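Local atomic coordinates of molybdopterin-guanine dinucleotide biosynthesis protein B (Escherichia coli, PDB entry 1NP6), a protein that binds GTP with weak intrinsic GTPase activity and may act as an adapter for efficient synthesis and use of the molybdopterin guanine dinucleotide form of molybdenum cofactor. Residues G38-T43 against L87-L92; P28-R33 against L103-G108. All blocks are in the same frame, centred on the assembly; numbering follows the deposited sequence.

Contact 1: residues G38-T43 against L87-L92; sequences GLIKHT and LDLQFL
The CA atoms of Ile40 and Leu92 lie 7.9 Å apart, and those of His42 and Leu87 8.9 Å, so side chains bridge the gap from strand 37-42 to segment 87-92, and no hydrogen bond crosses it. This is the helix-on-sheet layer of a P-loop NTPase fold: 37-42 is the outermost strand of the chain's parallel sheet on this side, and beyond it a strand of the second subunit continues the sheet in parallel. Along the strand, alternate residues Ile40 and His42 point their CB atoms toward segment 87-92, Ile40 at the helix and His42 at the loop before it. Ile40, buried and beta-branched as suits a strand, offers its CG2 methyl to two leucines one helical turn apart: CG2 lies 4.3 Å from Leu89 CD2 and 4.3 Å from Leu92 CD1. Leu92 also packs against Trp75 of the second subunit, and Leu89 reaches Val106 of the neighbouring strand. Nearer the surface, His42 places CG anti to its backbone N (chi1 -168°), which carries the imidazole towards Leu87. There the Leu87 CD2 methyl comes to 4.2 Å from His42 CD2, at an oblique approach to the ring. The polar end of that ring is held by Glu85, whose OE2 is hydrogen-bonded to NE2. Asp88, an acid well suited to an N-cap, closes the first turn: Phe91 N donates to Asp88 OD1 over 3.2 Å, meeting the oxygen from above the carboxylate plane with an N-H...O angle of 156°.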
# COMPACT_ATOMS: atom_id res chain seq x y z
N GLY B 38 5.15 9.83 -9.09
CA GLY B 38 4.19 8.86 -8.57
C GLY B 38 3.19 8.48 -9.66
O GLY B 38 3.05 9.19 -10.67
N LEU B 39 2.47 7.38 -9.43
CA LEU B 39 1.46 6.88 -10.34
C LEU B 39 0.22 6.36 -9.58
O LEU B 39 0.35 5.56 -8.64
CB LEU B 39 2.00 5.73 -11.19
CG LEU B 39 1.02 5.09 -12.21
CD1 LEU B 39 0.63 6.06 -13.32
CD2 LEU B 39 1.64 3.85 -12.82
N ILE B 40 -0.95 6.81 -10.00
CA ILE B 40 -2.22 6.26 -9.50
C ILE B 40 -2.99 5.67 -10.69
O ILE B 40 -3.26 6.35 -11.69
CB ILE B 40 -3.07 7.37 -8.81
CG1 ILE B 40 -2.26 8.06 -7.70
CG2 ILE B 40 -4.39 6.76 -8.30
CD1 ILE B 40 -3.04 9.23 -6.94
N LYS B 41 -3.35 4.39 -10.59
CA LYS B 41 -3.93 3.65 -11.70
C LYS B 41 -5.18 2.88 -11.25
O LYS B 41 -5.25 2.41 -10.11
CB LYS B 41 -2.88 2.64 -12.21
CG LYS B 41 -3.29 1.80 -13.42
CD LYS B 41 -2.17 0.84 -13.85
CE LYS B 41 -2.74 -0.45 -14.46
NZ LYS B 41 -3.02 -0.37 -15.93
N HIS B 42 -6.16 2.76 -12.14
CA HIS B 42 -7.30 1.86 -11.95
C HIS B 42 -7.10 0.54 -12.71
O HIS B 42 -6.53 0.53 -13.80
CB HIS B 42 -8.58 2.54 -12.45
CG HIS B 42 -9.83 1.84 -12.05
ND1 HIS B 42 -10.53 1.02 -12.91
CD2 HIS B 42 -10.52 1.83 -10.88
CE1 HIS B 42 -11.60 0.54 -12.30
NE2 HIS B 42 -11.62 1.02 -11.06
N THR B 43 -7.56 -0.57 -12.11
CA THR B 43 -7.50 -1.88 -12.76
C THR B 43 -8.80 -2.65 -12.57
O THR B 43 -9.52 -2.45 -11.59
CB THR B 43 -6.23 -2.70 -12.27
OG1 THR B 43 -6.05 -3.85 -13.10
CG2 THR B 43 -6.42 -3.30 -10.87
N LEU B 87 -12.63 5.67 -5.00
CA LEU B 87 -12.41 6.45 -6.22
C LEU B 87 -12.11 7.93 -5.98
O LEU B 87 -12.13 8.74 -6.90
CB LEU B 87 -13.59 6.31 -7.18
CG LEU B 87 -13.96 4.93 -7.72
CD1 LEU B 87 -15.39 4.97 -8.26
CD2 LEU B 87 -13.00 4.46 -8.80
N ASP B 88 -11.82 8.28 -4.73
CA ASP B 88 -11.53 9.66 -4.33
C ASP B 88 -10.06 9.94 -4.62
O ASP B 88 -9.19 9.55 -3.84
CB ASP B 88 -11.85 9.78 -2.84
CG ASP B 88 -11.80 11.21 -2.31
OD1 ASP B 88 -11.08 12.09 -2.84
OD2 ASP B 88 -12.46 11.54 -1.29
N LEU B 89 -9.80 10.61 -5.74
CA LEU B 89 -8.45 10.92 -6.22
C LEU B 89 -7.61 11.75 -5.26
O LEU B 89 -6.42 11.48 -5.09
CB LEU B 89 -8.50 11.64 -7.57
CG LEU B 89 -8.57 10.80 -8.85
CD1 LEU B 89 -8.41 11.70 -10.07
CD2 LEU B 89 -7.52 9.69 -8.85
N GLN B 90 -8.20 12.77 -4.65
CA GLN B 90 -7.41 13.60 -3.74
C GLN B 90 -7.08 12.86 -2.45
O GLN B 90 -6.02 13.09 -1.85
CB GLN B 90 -8.09 14.95 -3.42
CG GLN B 90 -8.20 15.92 -4.63
CD GLN B 90 -6.87 16.54 -5.09
OE1 GLN B 90 -6.82 17.18 -6.14
NE2 GLN B 90 -5.80 16.35 -4.32
N PHE B 91 -7.96 11.96 -2.03
CA PHE B 91 -7.69 11.12 -0.87
C PHE B 91 -6.51 10.19 -1.20
O PHE B 91 -5.53 10.11 -0.45
CB PHE B 91 -8.92 10.31 -0.45
CG PHE B 91 -8.66 9.36 0.72
CD1 PHE B 91 -8.52 9.84 2.02
CD2 PHE B 91 -8.54 7.99 0.49
CE1 PHE B 91 -8.26 8.97 3.08
CE2 PHE B 91 -8.28 7.11 1.54
CZ PHE B 91 -8.14 7.59 2.84
N LEU B 92 -6.61 9.52 -2.33
CA LEU B 92 -5.58 8.56 -2.73
C LEU B 92 -4.21 9.24 -2.80
O LEU B 92 -3.27 8.76 -2.17
CB LEU B 92 -5.96 7.85 -4.04
CG LEU B 92 -7.11 6.85 -3.97
CD1 LEU B 92 -7.46 6.35 -5.36
CD2 LEU B 92 -6.83 5.69 -3.01

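Contact 2: residues P28-R33 against L103-G108; sequences PALCAR and LILVEG
Leu30 and Leu103 bring their branched ends together at about a right angle, Leu30 CD1 resting 3.9 Å from Leu103 CD2. Such crossed leucines join the two layers of the P-loop fold: helix 19-32 links strands 8-12 and 37-42 in a right-handed beta-alpha-beta crossover, and strand 103-107, inserted between those two in the sheet, lies beneath it. The same Leu30 methyl also touches the next residue of the strand that points toward the helix, with Leu30 CD1 at 4.3 Å from Leu105 CD1, so one helix side chain spans two strand positions of like orientation. The two main leucines arrive by different torsions. In Leu103 the CG is anti to the backbone N (chi1 171°), whereas in Leu30 it is anti to the carbonyl carbon (chi1 -69°), a rotamer that suits a helix and extends the methyls towards the sheet. All three leucines are buried, and their branched, wholly apolar side chains suit the interior between helix and sheet; no hydrogen bond joins the two segments. Ile27 packs on Leu105 from the preceding turn, and Trp168 and Met169 of helix 158-170 adjoin Leu103. Pro28, which lacks an N-H to give to the turn before, marks a kink in the helix, yet the turn after it is intact. Arg33 forms salt bridges with Asp163 and Glu159 of helix 158-170. In the turn that begins at Pro28, Ala32 N donates to Pro28 O over 2.9 Å.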
# COMPACT_ATOMS: atom_id res chain seq x y z
N PRO B 28 10.32 6.58 -17.33
CA PRO B 28 11.80 6.52 -17.37
C PRO B 28 12.43 7.83 -17.82
O PRO B 28 13.41 8.26 -17.20
CB PRO B 28 12.10 5.40 -18.39
CG PRO B 28 10.88 4.53 -18.38
CD PRO B 28 9.70 5.48 -18.10
N ALA B 29 11.87 8.45 -18.88
CA ALA B 29 12.35 9.69 -19.42
C ALA B 29 12.27 10.83 -18.41
O ALA B 29 13.17 11.67 -18.31
CB ALA B 29 11.59 10.04 -20.68
N LEU B 30 11.18 10.87 -17.64
CA LEU B 30 11.07 11.84 -16.56
C LEU B 30 12.14 11.58 -15.48
O LEU B 30 12.81 12.52 -15.02
CB LEU B 30 9.66 11.82 -15.95
CG LEU B 30 8.51 12.36 -16.84
CD1 LEU B 30 7.14 12.08 -16.22
CD2 LEU B 30 8.68 13.85 -17.18
N CYS B 31 12.29 10.32 -15.08
CA CYS B 31 13.23 9.93 -14.04
C CYS B 31 14.67 10.30 -14.44
O CYS B 31 15.49 10.66 -13.59
CB CYS B 31 13.15 8.42 -13.79
SG CYS B 31 11.76 7.89 -12.77
N ALA B 32 14.96 10.22 -15.74
CA ALA B 32 16.29 10.57 -16.26
C ALA B 32 16.64 12.05 -16.05
O ALA B 32 17.81 12.39 -15.89
CB ALA B 32 16.41 10.22 -17.73
N ARG B 33 15.62 12.92 -16.05
CA ARG B 33 15.82 14.35 -15.79
C ARG B 33 15.84 14.72 -14.29
O ARG B 33 15.96 15.91 -13.93
CB ARG B 33 14.76 15.18 -16.53
CG ARG B 33 14.84 15.14 -18.05
CD ARG B 33 13.51 15.42 -18.73
NE ARG B 33 13.49 15.01 -20.13
CZ ARG B 33 13.70 15.82 -21.16
NH1 ARG B 33 13.95 17.11 -20.96
NH2 ARG B 33 13.66 15.36 -22.40
N LEU B 103 5.65 14.85 -8.72
CA LEU B 103 4.61 14.79 -9.74
C LEU B 103 3.87 13.47 -9.62
O LEU B 103 4.49 12.42 -9.53
CB LEU B 103 5.23 14.85 -11.14
CG LEU B 103 4.34 14.59 -12.35
CD1 LEU B 103 3.54 15.87 -12.72
CD2 LEU B 103 5.16 14.10 -13.53
N ILE B 104 2.54 13.51 -9.63
CA ILE B 104 1.76 12.28 -9.63
C ILE B 104 0.98 12.13 -10.94
O ILE B 104 0.13 12.97 -11.26
CB ILE B 104 0.83 12.23 -8.39
CG1 ILE B 104 1.65 12.18 -7.09
CG2 ILE B 104 -0.11 11.04 -8.45
CD1 ILE B 104 0.84 12.55 -5.81
N LEU B 105 1.26 11.06 -11.68
CA LEU B 105 0.53 10.74 -12.91
C LEU B 105 -0.73 9.92 -12.59
O LEU B 105 -0.69 9.08 -11.69
CB LEU B 105 1.42 9.97 -13.90
CG LEU B 105 2.74 10.67 -14.26
CD1 LEU B 105 3.78 9.70 -14.88
CD2 LEU B 105 2.47 11.84 -15.21
N VAL B 106 -1.81 10.15 -13.35
CA VAL B 106 -3.11 9.50 -13.10
C VAL B 106 -3.70 8.87 -14.35
O VAL B 106 -3.77 9.52 -15.40
CB VAL B 106 -4.14 10.50 -12.48
CG1 VAL B 106 -5.47 9.78 -12.13
CG2 VAL B 106 -3.54 11.19 -11.28
N GLU B 107 -4.13 7.61 -14.25
CA GLU B 107 -4.58 6.83 -15.41
C GLU B 107 -5.67 5.76 -15.13
O GLU B 107 -5.64 5.08 -14.11
CB GLU B 107 -3.35 6.15 -16.03
CG GLU B 107 -3.67 4.99 -16.94
CD GLU B 107 -2.51 4.04 -17.06
OE1 GLU B 107 -1.97 3.62 -16.02
OE2 GLU B 107 -2.14 3.73 -18.21
N GLY B 108 -6.61 5.60 -16.07
CA GLY B 108 -7.55 4.48 -16.06
C GLY B 108 -8.89 4.69 -15.36
O GLY B 108 -9.75 3.80 -15.37

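The two contacts lie on opposite faces of one sheet, their centres 14 Å apart, with neighbouring strands 37-42 and 103-107 between them. Gly38 stitches these strands together by two probable hydrogen bonds, from its N to Leu103 O at 2.7 Å and from Leu105 N to its O at 2.8 Å. Along the chain, contact 1 is nested within the loop that contact 2 closes. The touching residues of both stand back from the inferred GTP-binding Lys19: its side chain is about 8 Å from that of His42 in contact 1 and about 10 Å from that of Leu105 in contact 2. Glu107, on the latter's strand, packs against Lys19 and Thr20.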